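PDB 4UYP: cellulosomal scaffoldin anchoring protein C from Acetivibrio cellulolyticus, which probably helps anchor the cellulosome at the cell surface through cohesin modules, the third of which, seen here, binds the dockerin of the adaptor scaffoldin ScaB. Local coordinates for residues 4-9 against 36-41; 15-20 against 137-142; 43-48 against 110-115; 73-78 against 94-99. One frame throughout, in Å; residues are numbered along the deposited sequence. Where two conformers were deposited one is given.

Contact 1: residues 4-9 against 36-41; sequences VDIGST and FRTNFD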
loop_
_atom_site.group_PDB
_atom_site.type_symbol
_atom_site.label_atom_id
_atom_site.label_comp_id
_atom_site.label_asym_id
_atom_site.label_seq_id
_atom_site.Cartn_x
_atom_site.Cartn_y
_atom_site.Cartn_z
ATOM N N VAL C 4 8.949 -13.588 4.345
ATOM C CA VAL C 4 8.947 -12.366 5.242
ATOM C C VAL C 4 7.666 -12.472 6.113
ATOM O O VAL C 4 6.555 -12.656 5.589
ATOM C CB VAL C 4 8.916 -11.139 4.402
ATOM C CG1 VAL C 4 8.970 -9.859 5.320
ATOM C CG2 VAL C 4 10.133 -11.137 3.481
ATOM N N ASP C 5 7.871 -12.322 7.402
ATOM C CA ASP C 5 6.721 -12.447 8.362
ATOM C C ASP C 5 6.604 -11.116 9.101
ATOM O O ASP C 5 7.592 -10.700 9.757
ATOM C CB ASP C 5 6.965 -13.518 9.323
ATOM C CG ASP C 5 5.806 -13.714 10.242
ATOM O OD1 ASP C 5 4.871 -14.450 9.894
ATOM O OD2 ASP C 5 5.839 -13.090 11.404
ATOM N N ILE C 6 5.411 -10.521 9.082
ATOM C CA ILE C 6 5.062 -9.375 9.991
ATOM C C ILE C 6 4.415 -10.002 11.199
ATOM O O ILE C 6 3.319 -10.644 11.067
ATOM C CB ILE C 6 4.158 -8.385 9.289
ATOM C CG1 ILE C 6 4.822 -7.800 8.013
ATOM C CG2 ILE C 6 3.699 -7.277 10.257
ATOM C CD1 ILE C 6 3.919 -6.839 7.312
ATOM N N GLY C 7 4.989 -9.920 12.388
ATOM C CA GLY C 7 4.443 -10.575 13.578
ATOM C C GLY C 7 3.149 -9.901 14.037
ATOM O O GLY C 7 2.916 -8.707 13.778
ATOM N N SER C 8 2.322 -10.680 14.662
ATOM C CA SER C 8 1.130 -10.158 15.283
ATOM C C SER C 8 1.377 -9.945 16.782
ATOM O O SER C 8 2.266 -10.531 17.434
ATOM C CB SER C 8 0.031 -11.216 15.175
ATOM O OG SER C 8 -0.351 -11.294 13.733
ATOM N N THR C 9 0.580 -9.020 17.344
ATOM C CA THR C 9 0.652 -8.720 18.744
ATOM C C THR C 9 -0.616 -8.139 19.258
ATOM O O THR C 9 -1.612 -8.117 18.537
ATOM C CB THR C 9 1.887 -7.769 18.968
ATOM O OG1 THR C 9 2.197 -7.673 20.322
ATOM C CG2 THR C 9 1.717 -6.366 18.424
ATOM N N PHE C 36 11.204 -2.639 1.980
ATOM C CA PHE C 36 10.089 -3.328 2.606
ATOM C C PHE C 36 9.143 -2.265 3.105
ATOM O O PHE C 36 9.565 -1.367 3.854
ATOM C CB PHE C 36 10.557 -4.212 3.796
ATOM C CG PHE C 36 9.430 -4.955 4.463
ATOM C CD1 PHE C 36 8.942 -6.038 3.829
ATOM C CD2 PHE C 36 8.820 -4.472 5.652
ATOM C CE1 PHE C 36 7.880 -6.756 4.269
ATOM C CE2 PHE C 36 7.657 -5.231 6.110
ATOM C CZ PHE C 36 7.306 -6.321 5.395
ATOM N N ARG C 37 7.869 -2.235 2.654
ATOM C CA ARG C 37 6.911 -1.220 3.137
ATOM C C ARG C 37 5.703 -1.888 3.694
ATOM O O ARG C 37 5.198 -2.858 3.116
ATOM C CB ARG C 37 6.502 -0.397 1.928
ATOM C CG ARG C 37 5.496 0.667 2.408
ATOM C CD ARG C 37 5.050 1.659 1.333
ATOM N NE ARG C 37 6.182 2.408 0.871
ATOM C CZ ARG C 37 6.010 3.483 0.144
ATOM N NH1 ARG C 37 4.814 3.968 -0.227
ATOM N NH2 ARG C 37 7.061 4.183 -0.283
ATOM N N THR C 38 5.282 -1.400 4.856
ATOM C CA THR C 38 4.030 -1.860 5.545
ATOM C C THR C 38 3.048 -0.729 5.516
ATOM O O THR C 38 3.387 0.428 5.786
ATOM C CB THR C 38 4.239 -2.153 7.077
ATOM O OG1 THR C 38 4.700 -1.005 7.754
ATOM C CG2 THR C 38 5.285 -3.324 7.243
ATOM N N ASN C 39 1.753 -1.033 5.261
ATOM C CA ASN C 39 0.695 -0.059 5.542
ATOM C C ASN C 39 -0.105 -0.422 6.805
ATOM O O ASN C 39 -0.111 -1.553 7.238
ATOM C CB ASN C 39 -0.286 -0.031 4.318
ATOM C CG ASN C 39 0.413 0.591 3.067
ATOM O OD1 ASN C 39 0.842 -0.201 2.178
ATOM N ND2 ASN C 39 0.563 1.874 3.027
ATOM N N PHE C 40 -0.753 0.635 7.202
ATOM C CA PHE C 40 -1.632 0.543 8.399
ATOM C C PHE C 40 -2.625 1.691 8.332
ATOM O O PHE C 40 -2.429 2.705 7.659
ATOM C CB PHE C 40 -0.801 0.675 9.710
ATOM C CG PHE C 40 0.069 1.942 9.772
ATOM C CD1 PHE C 40 1.418 1.897 9.208
ATOM C CD2 PHE C 40 -0.380 3.193 10.361
ATOM C CE1 PHE C 40 2.233 3.047 9.290
ATOM C CE2 PHE C 40 0.451 4.307 10.424
ATOM C CZ PHE C 40 1.772 4.236 9.870
ATOM N N ASP C 41 -3.762 1.506 9.044
ATOM C CA ASP C 41 -4.722 2.570 9.192
ATOM C C ASP C 41 -4.338 3.629 10.131
ATOM O O ASP C 41 -4.150 3.309 11.319
ATOM C CB ASP C 41 -6.132 1.950 9.582
ATOM C CG ASP C 41 -7.176 3.038 9.751
ATOM O OD1 ASP C 41 -6.931 4.194 10.084
ATOM O OD2 ASP C 41 -8.364 2.534 9.862
#
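Strands 4-6 and 36-39 face each other with axes 10.6 Å apart and N-to-C directions 30° from parallel, so that Val4 and Ile6 look across at Phe36 and Thr38. This is face-to-face packing inside the jelly-roll beta-sandwich of the cohesin domain: the separation is that of two layers, bridged by side chains alone. Phe36 meets both Val4 and Ile6. Its CG lies trans to the backbone N (chi1 -179°), which carries the ring into the gap and brings CE1 to 3.5 Å from Val4 CG1, an oblique approach. Ile6 CG1 comes to the rim of the same ring, near its plane, 3.9 Å from CZ. A large flat side chain suits a position that must span the interior, while beta-branched valine and isoleucine favour extended backbone and pack compact branches against the ring. Ile21 from strand 16-24 and Met75 from strand 72-78 also pack on Phe36. Between these inward residues Asp5 turns away; Asp5 and Ile6 belong to a calcium site known in this protein, although no calcium is bound to this chain here. On the outer side of the other layer, Arg37 NH2 donates to Val25 O of the ScaB dockerin. In one of its two conformers, Thr38 presents its methyl inward, with CG2 3.8 Å from Ile6 CD1.

Contact 2: residues 15-20 against 137-142; sequences SVVSVP and GKIEVI
No aromatic ring or other flat group, with faces and edges to cover, takes part where Val17 and Val19 meet Ile139; the contact is made by aliphatic branches alone. Val17 and Ile139 meet tip to tip, CG2 of the valine standing 3.9 Å from CD1 of the isoleucine. With CG1 anti to the carbonyl carbon (chi1 -58°), Val17 CG2 falls between the backbone N and that carbon and is the branch that meets Ile139. Val19 meets the same isoleucine at about a right angle, and its CG2 lies 4.1 Å from Ile139 CG1. Ile139 is thus held at two points, its long branch lying against both valines. The two strands face each other across the beta-sandwich, in opposite layers; strand 3-11, which stands between them in sheet order, links them at the edge, and its Thr9 packs on both valines. Ile112 of strand 109-122 packs on the same end of Ile139. Lys138 and Ser18 set out away from the contact; Ser18 OG is hydrogen-bonded to Asn97 OD1. Three buried hydrocarbon side chains with no polar partner to satisfy imply a contact held by shape and the hydrophobic effect, with direction supplied by backbone bonds to the strands alongside.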
loop_
_atom_site.group_PDB
_atom_site.type_symbol
_atom_site.label_atom_id
_atom_site.label_comp_id
_atom_site.label_asym_id
_atom_site.label_seq_id
_atom_site.Cartn_x
_atom_site.Cartn_y
_atom_site.Cartn_z
ATOM N N SER C 15 -1.388 2.210 24.268
ATOM C CA SER C 15 -0.125 1.576 24.497
ATOM C C SER C 15 0.785 1.660 23.258
ATOM O O SER C 15 0.326 1.944 22.136
ATOM C CB SER C 15 -0.317 0.051 24.865
ATOM O OG SER C 15 -0.755 -0.684 23.702
ATOM N N VAL C 16 2.037 1.303 23.488
ATOM C CA VAL C 16 2.984 1.057 22.378
ATOM C C VAL C 16 3.197 -0.466 22.303
ATOM O O VAL C 16 3.517 -1.097 23.303
ATOM C CB VAL C 16 4.306 1.775 22.541
ATOM C CG1 VAL C 16 5.277 1.317 21.410
ATOM C CG2 VAL C 16 4.102 3.284 22.443
ATOM N N VAL C 17 2.929 -1.037 21.125
ATOM C CA VAL C 17 3.130 -2.471 20.840
ATOM C C VAL C 17 4.273 -2.622 19.831
ATOM O O VAL C 17 4.623 -1.638 19.137
ATOM C CB VAL C 17 1.863 -3.153 20.321
ATOM C CG1 VAL C 17 0.729 -2.984 21.354
ATOM C CG2 VAL C 17 1.363 -2.577 19.005
ATOM N N SER C 18 4.879 -3.802 19.751
ATOM C CA SER C 18 5.947 -3.960 18.829
ATOM C C SER C 18 5.637 -5.114 17.849
ATOM O O SER C 18 5.153 -6.220 18.259
ATOM C CB SER C 18 7.237 -4.205 19.570
ATOM O OG SER C 18 7.502 -3.215 20.515
ATOM N N VAL C 19 5.916 -4.801 16.589
ATOM C CA VAL C 19 5.652 -5.709 15.481
ATOM C C VAL C 19 7.027 -6.046 14.849
ATOM O O VAL C 19 7.560 -5.229 14.098
ATOM C CB VAL C 19 4.692 -4.969 14.484
ATOM C CG1 VAL C 19 4.554 -5.766 13.173
ATOM C CG2 VAL C 19 3.296 -4.813 15.103
ATOM N N PRO C 20 7.497 -7.287 15.036
ATOM C CA PRO C 20 8.791 -7.719 14.411
ATOM C C PRO C 20 8.578 -8.137 12.961
ATOM O O PRO C 20 7.586 -8.747 12.621
ATOM C CB PRO C 20 9.243 -8.880 15.285
ATOM C CG PRO C 20 7.954 -9.519 15.757
ATOM C CD PRO C 20 6.941 -8.343 15.911
ATOM N N GLY C 137 0.665 -9.297 9.483
ATOM C CA GLY C 137 0.404 -9.349 10.941
ATOM C C GLY C 137 -0.859 -8.590 11.263
ATOM O O GLY C 137 -1.381 -7.782 10.488
ATOM N N LYS C 138 -1.342 -8.810 12.481
ATOM C CA LYS C 138 -2.472 -8.050 12.984
ATOM C C LYS C 138 -2.117 -7.583 14.423
ATOM O O LYS C 138 -1.368 -8.249 15.163
ATOM C CB LYS C 138 -3.722 -8.942 13.126
ATOM C CG LYS C 138 -4.241 -9.439 11.777
ATOM C CD LYS C 138 -5.360 -10.439 12.079
ATOM C CE LYS C 138 -5.611 -11.471 11.056
ATOM N NZ LYS C 138 -4.471 -12.058 10.453
ATOM N N ILE C 139 -2.628 -6.417 14.779
ATOM C CA ILE C 139 -2.586 -5.968 16.189
ATOM C C ILE C 139 -4.005 -6.044 16.720
ATOM O O ILE C 139 -4.961 -5.487 16.122
ATOM C CB ILE C 139 -2.129 -4.504 16.270
ATOM C CG1 ILE C 139 -0.682 -4.371 15.783
ATOM C CG2 ILE C 139 -2.275 -3.951 17.736
ATOM C CD1 ILE C 139 -0.328 -2.885 15.518
ATOM N N GLU C 140 -4.186 -6.827 17.803
ATOM C CA GLU C 140 -5.495 -6.895 18.469
ATOM C C GLU C 140 -5.551 -6.007 19.705
ATOM O O GLU C 140 -4.643 -6.053 20.527
ATOM C CB GLU C 140 -5.768 -8.400 18.865
ATOM C CG GLU C 140 -7.134 -8.492 19.640
ATOM C CD GLU C 140 -7.681 -9.917 19.744
ATOM O OE1 GLU C 140 -7.024 -10.868 19.284
ATOM O OE2 GLU C 140 -8.785 -10.027 20.279
ATOM N N VAL C 141 -6.603 -5.171 19.787
ATOM C CA VAL C 141 -6.775 -4.308 20.980
ATOM C C VAL C 141 -7.409 -5.122 22.134
ATOM O O VAL C 141 -8.479 -5.714 21.923
ATOM C CB VAL C 141 -7.605 -3.090 20.625
ATOM C CG1 VAL C 141 -7.677 -2.215 21.871
ATOM C CG2 VAL C 141 -6.942 -2.355 19.476
ATOM N N ILE C 142 -6.694 -5.172 23.230
ATOM C CA ILE C 142 -7.175 -5.955 24.386
ATOM C C ILE C 142 -7.444 -5.051 25.564
ATOM O O ILE C 142 -7.068 -3.880 25.608
ATOM C CB ILE C 142 -6.219 -7.100 24.711
ATOM C CG1 ILE C 142 -4.804 -6.584 25.018
ATOM C CG2 ILE C 142 -6.204 -8.140 23.601
ATOM C CD1 ILE C 142 -3.863 -7.658 25.613
#

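Contact 3: residues 43-48 against 110-115; sequences QKVTVA and YNITTN. With SO4 (sulfate ion), chain S.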
loop_
_atom_site.group_PDB
_atom_site.type_symbol
_atom_site.label_atom_id
_atom_site.label_comp_id
_atom_site.label_asym_id
_atom_site.label_seq_id
_atom_site.Cartn_x
_atom_site.Cartn_y
_atom_site.Cartn_z
ATOM N N GLN C 43 -5.447 6.146 11.596
ATOM C CA GLN C 43 -6.272 6.593 12.775
ATOM C C GLN C 43 -6.484 5.530 13.769
ATOM O O GLN C 43 -7.127 5.717 14.776
ATOM C CB GLN C 43 -7.559 7.297 12.457
ATOM C CG GLN C 43 -7.374 8.676 11.746
ATOM C CD GLN C 43 -6.740 9.685 12.627
ATOM O OE1 GLN C 43 -6.939 9.634 13.847
ATOM N NE2 GLN C 43 -6.080 10.620 12.067
ATOM N N LYS C 44 -5.835 4.350 13.509
ATOM C CA LYS C 44 -5.836 3.277 14.503
ATOM C C LYS C 44 -4.506 3.158 15.206
ATOM O O LYS C 44 -4.438 2.971 16.411
ATOM C CB LYS C 44 -6.148 1.886 13.842
ATOM C CG LYS C 44 -7.554 1.883 13.107
ATOM C CD LYS C 44 -8.704 2.234 14.030
ATOM C CE LYS C 44 -10.069 1.971 13.337
ATOM N NZ LYS C 44 -10.162 2.795 12.143
ATOM N N VAL C 45 -3.425 3.167 14.441
ATOM C CA VAL C 45 -2.076 3.095 14.992
ATOM C C VAL C 45 -1.244 4.124 14.247
ATOM O O VAL C 45 -1.511 4.506 13.105
ATOM C CB VAL C 45 -1.423 1.712 14.816
ATOM C CG1 VAL C 45 -2.225 0.671 15.644
ATOM C CG2 VAL C 45 -1.303 1.279 13.363
ATOM N N THR C 46 -0.157 4.488 14.890
ATOM C CA THR C 46 0.841 5.367 14.273
ATOM C C THR C 46 2.227 4.808 14.680
ATOM O O THR C 46 2.402 4.119 15.714
ATOM C CB THR C 46 0.772 6.826 14.703
ATOM O OG1 THR C 46 0.700 6.926 16.153
ATOM C CG2 THR C 46 -0.370 7.467 13.991
ATOM N N VAL C 47 3.250 5.094 13.890
ATOM C CA VAL C 47 4.597 4.602 14.230
ATOM C C VAL C 47 5.286 5.520 15.244
ATOM O O VAL C 47 5.408 6.741 15.020
ATOM C CB VAL C 47 5.484 4.515 12.975
ATOM C CG1 VAL C 47 6.919 4.051 13.312
ATOM C CG2 VAL C 47 4.878 3.547 11.954
ATOM N N ALA C 48 5.672 4.971 16.378
ATOM C CA ALA C 48 6.469 5.678 17.381
ATOM C C ALA C 48 7.939 5.639 17.012
ATOM O O ALA C 48 8.689 6.644 17.190
ATOM C CB ALA C 48 6.248 5.078 18.788
ATOM N N TYR C 110 -6.156 -4.597 13.782
ATOM C CA TYR C 110 -5.498 -3.698 12.788
ATOM C C TYR C 110 -4.603 -4.518 11.970
ATOM O O TYR C 110 -3.665 -5.208 12.420
ATOM C CB TYR C 110 -4.743 -2.584 13.492
ATOM C CG TYR C 110 -5.593 -1.830 14.528
ATOM C CD1 TYR C 110 -6.971 -1.595 14.305
ATOM C CD2 TYR C 110 -5.089 -1.459 15.746
ATOM C CE1 TYR C 110 -7.777 -0.874 15.199
ATOM C CE2 TYR C 110 -5.859 -0.726 16.634
ATOM C CZ TYR C 110 -7.231 -0.497 16.378
ATOM O OH TYR C 110 -8.041 0.153 17.278
ATOM N N ASN C 111 -4.860 -4.541 10.620
ATOM C CA ASN C 111 -4.025 -5.306 9.660
ATOM C C ASN C 111 -2.766 -4.485 9.301
ATOM O O ASN C 111 -2.870 -3.305 8.864
ATOM C CB ASN C 111 -4.895 -5.463 8.405
ATOM C CG ASN C 111 -6.074 -6.370 8.702
ATOM O OD1 ASN C 111 -5.933 -7.609 8.605
ATOM N ND2 ASN C 111 -7.203 -5.775 8.989
ATOM N N ILE C 112 -1.625 -5.136 9.533
ATOM C CA ILE C 112 -0.313 -4.452 9.185
ATOM C C ILE C 112 0.189 -5.298 8.004
ATOM O O ILE C 112 0.515 -6.454 8.097
ATOM C CB ILE C 112 0.628 -4.594 10.433
ATOM C CG1 ILE C 112 -0.007 -4.031 11.731
ATOM C CG2 ILE C 112 1.901 -3.858 10.143
ATOM C CD1 ILE C 112 -0.516 -2.578 11.696
ATOM N N THR C 113 0.102 -4.591 6.881
ATOM C CA THR C 113 0.152 -5.267 5.569
ATOM C C THR C 113 1.408 -5.012 4.744
ATOM O O THR C 113 1.799 -3.897 4.675
ATOM C CB THR C 113 -1.101 -4.795 4.676
ATOM O OG1 THR C 113 -1.182 -3.416 4.512
ATOM C CG2 THR C 113 -2.466 -5.226 5.416
ATOM N N THR C 114 1.978 -6.035 4.165
ATOM C CA THR C 114 3.142 -5.836 3.203
ATOM C C THR C 114 2.650 -5.216 1.897
ATOM O O THR C 114 1.683 -5.783 1.315
ATOM C CB THR C 114 3.775 -7.144 2.952
ATOM O OG1 THR C 114 4.194 -7.799 4.172
ATOM C CG2 THR C 114 5.079 -6.901 2.088
ATOM N N ASN C 115 3.280 -4.188 1.419
ATOM C CA ASN C 115 2.888 -3.479 0.169
ATOM C C ASN C 115 3.773 -4.042 -0.970
ATOM O O ASN C 115 4.938 -3.663 -1.050
ATOM C CB ASN C 115 2.958 -1.998 0.365
ATOM C CG ASN C 115 2.363 -1.202 -0.811
ATOM O OD1 ASN C 115 2.566 -1.718 -1.973
ATOM N ND2 ASN C 115 1.833 -0.069 -0.593
HETATM S S SO4 S . -11.350 6.242 14.024
HETATM O O1 SO4 S . -12.070 5.030 14.641
HETATM O O2 SO4 S . -12.470 7.035 13.351
HETATM O O3 SO4 S . -10.219 5.919 13.042
HETATM O O4 SO4 S . -10.649 6.996 15.123
#
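Toward the margin of the cohesin beta-sandwich, Lys44, just before strand 45-52, lies across Tyr110 of strand 109-122. Lys44 CB stands over the middle of the tyrosine ring in a CH-pi contact, 3.5 Å from the centroid and 11° off the normal. The chain then bends at chi2 (-58°), keeping the methylenes on the ring, so that CD is 3.4 Å from Tyr110 CE1, before it bends again and takes the ammonium group away. Lysine suits this margin because its aliphatic stem can shield an aromatic face while its charge stays among polar groups: NZ forms salt bridges with Asp41 and with Glu128 of the second subunit, and donates to O3 of a sulfate, probably from the crystallisation liquor, at 3.3 Å. The tyrosine likewise has an apolar ring and a polar end, its OH hydrogen-bonded to Glu108 OE1. Deeper in, Val45 and Tyr110 run past each other in opposite senses, with Val45 CG1 3.6 Å from Tyr110 CD2, and Val45 CG2 is 4.3 Å from Ile112 CD1. Backbone bonds tie Thr46 to Lys99 of strand 91-100 and Lys44 to Ser101 just beyond it, while Tyr110 and Ile112 are tied to strand 133-141; Phe98 packs on Val45, and Ile112 reaches Ile6 of strand 3-11.

Contact 4: residues 73-78 against 94-99; sequences ASMTFE and ATINFK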
loop_
_atom_site.group_PDB
_atom_site.type_symbol
_atom_site.label_atom_id
_atom_site.label_comp_id
_atom_site.label_asym_id
_atom_site.label_seq_id
_atom_site.Cartn_x
_atom_site.Cartn_y
_atom_site.Cartn_z
ATOM N N ALA C 73 5.020 2.718 6.528
ATOM C CA ALA C 73 6.401 2.648 7.050
ATOM C C ALA C 73 7.221 1.896 6.048
ATOM O O ALA C 73 6.863 0.811 5.627
ATOM C CB ALA C 73 6.460 1.958 8.408
ATOM N N SER C 74 8.410 2.437 5.766
ATOM C CA SER C 74 9.328 1.873 4.725
ATOM C C SER C 74 10.699 1.688 5.320
ATOM O O SER C 74 11.158 2.514 6.099
ATOM C CB SER C 74 9.520 2.791 3.523
ATOM O OG SER C 74 8.244 3.090 2.910
ATOM N N MET C 75 11.321 0.615 4.920
ATOM C CA MET C 75 12.683 0.228 5.381
ATOM C C MET C 75 13.497 -0.132 4.128
ATOM O O MET C 75 12.968 -0.867 3.282
ATOM C CB MET C 75 12.570 -0.986 6.357
ATOM C CG MET C 75 12.097 -0.535 7.771
ATOM S SD MET C 75 10.734 -1.601 8.356
ATOM C CE MET C 75 9.290 -1.069 7.378
ATOM N N THR C 76 14.750 0.288 4.086
ATOM C CA THR C 76 15.653 -0.241 3.019
ATOM C C THR C 76 16.913 -0.779 3.622
ATOM O O THR C 76 17.412 -0.316 4.658
ATOM C CB THR C 76 16.076 0.790 1.953
ATOM O OG1 THR C 76 16.713 1.947 2.551
ATOM C CG2 THR C 76 14.802 1.289 1.228
ATOM N N PHE C 77 17.452 -1.798 2.936
ATOM C CA PHE C 77 18.812 -2.318 3.205
ATOM C C PHE C 77 19.601 -2.261 1.924
ATOM O O PHE C 77 19.098 -2.619 0.835
ATOM C CB PHE C 77 18.735 -3.773 3.651
ATOM C CG PHE C 77 20.088 -4.430 3.816
ATOM C CD1 PHE C 77 20.931 -4.100 4.884
ATOM C CD2 PHE C 77 20.535 -5.335 2.874
ATOM C CE1 PHE C 77 22.175 -4.697 5.048
ATOM C CE2 PHE C 77 21.793 -5.935 3.014
ATOM C CZ PHE C 77 22.605 -5.622 4.080
ATOM N N GLU C 78 20.817 -1.697 2.009
ATOM C CA GLU C 78 21.754 -1.669 0.864
ATOM C C GLU C 78 23.078 -2.192 1.404
ATOM O O GLU C 78 23.722 -1.449 2.208
ATOM C CB GLU C 78 21.877 -0.284 0.333
ATOM C CG GLU C 78 20.556 0.367 -0.203
ATOM C CD GLU C 78 20.603 1.928 -0.124
ATOM O OE1 GLU C 78 20.817 2.494 0.992
ATOM O OE2 GLU C 78 20.415 2.442 -1.273
ATOM N N ALA C 94 13.731 -5.971 11.391
ATOM C CA ALA C 94 13.394 -4.686 12.035
ATOM C C ALA C 94 12.199 -4.924 12.855
ATOM O O ALA C 94 11.448 -5.902 12.644
ATOM C CB ALA C 94 13.163 -3.578 10.981
ATOM N N THR C 95 11.925 -4.014 13.794
ATOM C CA THR C 95 10.708 -4.047 14.606
ATOM C C THR C 95 10.074 -2.679 14.550
ATOM O O THR C 95 10.758 -1.674 14.749
ATOM C CB THR C 95 11.033 -4.416 16.029
ATOM O OG1 THR C 95 11.674 -5.718 16.041
ATOM C CG2 THR C 95 9.757 -4.528 16.913
ATOM N N ILE C 96 8.784 -2.654 14.287
ATOM C CA ILE C 96 8.060 -1.356 14.240
ATOM C C ILE C 96 7.338 -1.178 15.589
ATOM O O ILE C 96 6.594 -2.129 15.975
ATOM C CB ILE C 96 7.052 -1.287 13.127
ATOM C CG1 ILE C 96 7.777 -1.504 11.787
ATOM C CG2 ILE C 96 6.348 0.088 13.107
ATOM C CD1 ILE C 96 6.770 -1.757 10.686
ATOM N N ASN C 97 7.607 -0.113 16.333
ATOM C CA ASN C 97 6.832 0.168 17.550
ATOM C C ASN C 97 5.683 1.071 17.249
ATOM O O ASN C 97 5.918 2.208 16.824
ATOM C CB ASN C 97 7.795 0.768 18.545
ATOM C CG ASN C 97 9.023 -0.135 18.766
ATOM O OD1 ASN C 97 8.852 -1.300 19.136
ATOM N ND2 ASN C 97 10.206 0.416 18.569
ATOM N N PHE C 98 4.484 0.531 17.384
ATOM C CA PHE C 98 3.264 1.266 17.003
ATOM C C PHE C 98 2.508 1.778 18.244
ATOM O O PHE C 98 2.335 1.026 19.226
ATOM C CB PHE C 98 2.261 0.334 16.334
ATOM C CG PHE C 98 2.554 0.007 14.878
ATOM C CD1 PHE C 98 2.290 0.965 13.915
ATOM C CD2 PHE C 98 3.095 -1.181 14.498
ATOM C CE1 PHE C 98 2.465 0.688 12.550
ATOM C CE2 PHE C 98 3.275 -1.474 13.085
ATOM C CZ PHE C 98 2.953 -0.539 12.169
ATOM N N LYS C 99 2.171 3.042 18.241
ATOM C CA LYS C 99 1.219 3.586 19.240
ATOM C C LYS C 99 -0.216 3.271 18.820
ATOM O O LYS C 99 -0.658 3.662 17.751
ATOM C CB LYS C 99 1.451 5.161 19.288
ATOM C CG LYS C 99 0.317 5.918 19.972
ATOM C CD LYS C 99 0.369 5.612 21.411
ATOM C CE LYS C 99 -0.608 6.571 22.185
ATOM N NZ LYS C 99 -1.932 6.580 21.661
#
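Ala73 and Met75 of strand 72-78 meet Ala94 and Ile96 of strand 91-100 through three loose apolar touches. In one of the two conformers of Met75, SD lies 4.1 Å from Ala94 CB and the terminal CE is 4.2 Å from Ile96 CD1. The same isoleucine tip is 4.4 Å from Ala73 CB. Met75 reaches both partners because its chain turns twice, at chi2 (132°) and chi3 (-74°), laying the thioether between alanine and isoleucine. A flexible, unbranched methionine can bend to meet both partners, and the two alanines, one on each strand, add little bulk, leaving the span to the longer residues. The touching side chains are all buried.

In the next shell, Ile96 CG2 rests 3.4 Å above the plane of the Phe98 ring, offset toward its rim, so the isoleucine is backed from within its own strand. Phe98 in turn meets Phe40 edge-to-face. Ile21 touches both Met75 and Ile96. Ser74 turns the other way, and in one of its two conformers its OG is hydrogen-bonded to Leu26 O of the ScaB dockerin; further along, Glu78 forms a salt bridge with Arg22 of that chain. The strand therefore gives one side to the core and the other to the partner protein.

With axes 9.9 Å apart at 160°, the segments run nearly antiparallel in opposite layers of the sandwich. Strand 72-78 lies between strands 33-39 and 62-67, and strand 91-100 between 45-52 and 16-24.

In the fold
Contacts 1 and 4 lie deepest, each centred about 5 Å from the chain's centre, and they share a layer: Phe36 N and Thr38 N bond to the carbonyls of Met75 and Ala73. Contact 3 is centred about 10 Å out and contact 2 about 13 Å. Chemistry follows burial rather than distance from the centre: contacts 1, 2 and 4, whose touching residues are all buried, are purely apolar, with an aromatic only in contact 1, whereas contact 3 adds a partly exposed lysine with charged partners. Strands 133-141 and 109-122 join contacts 2 and 3, strands 16-24 and 91-100 contacts 2 and 4. The dockerin meets the outer side of contacts 1 and 4; another ScaB chain touches Gln43 and Lys44.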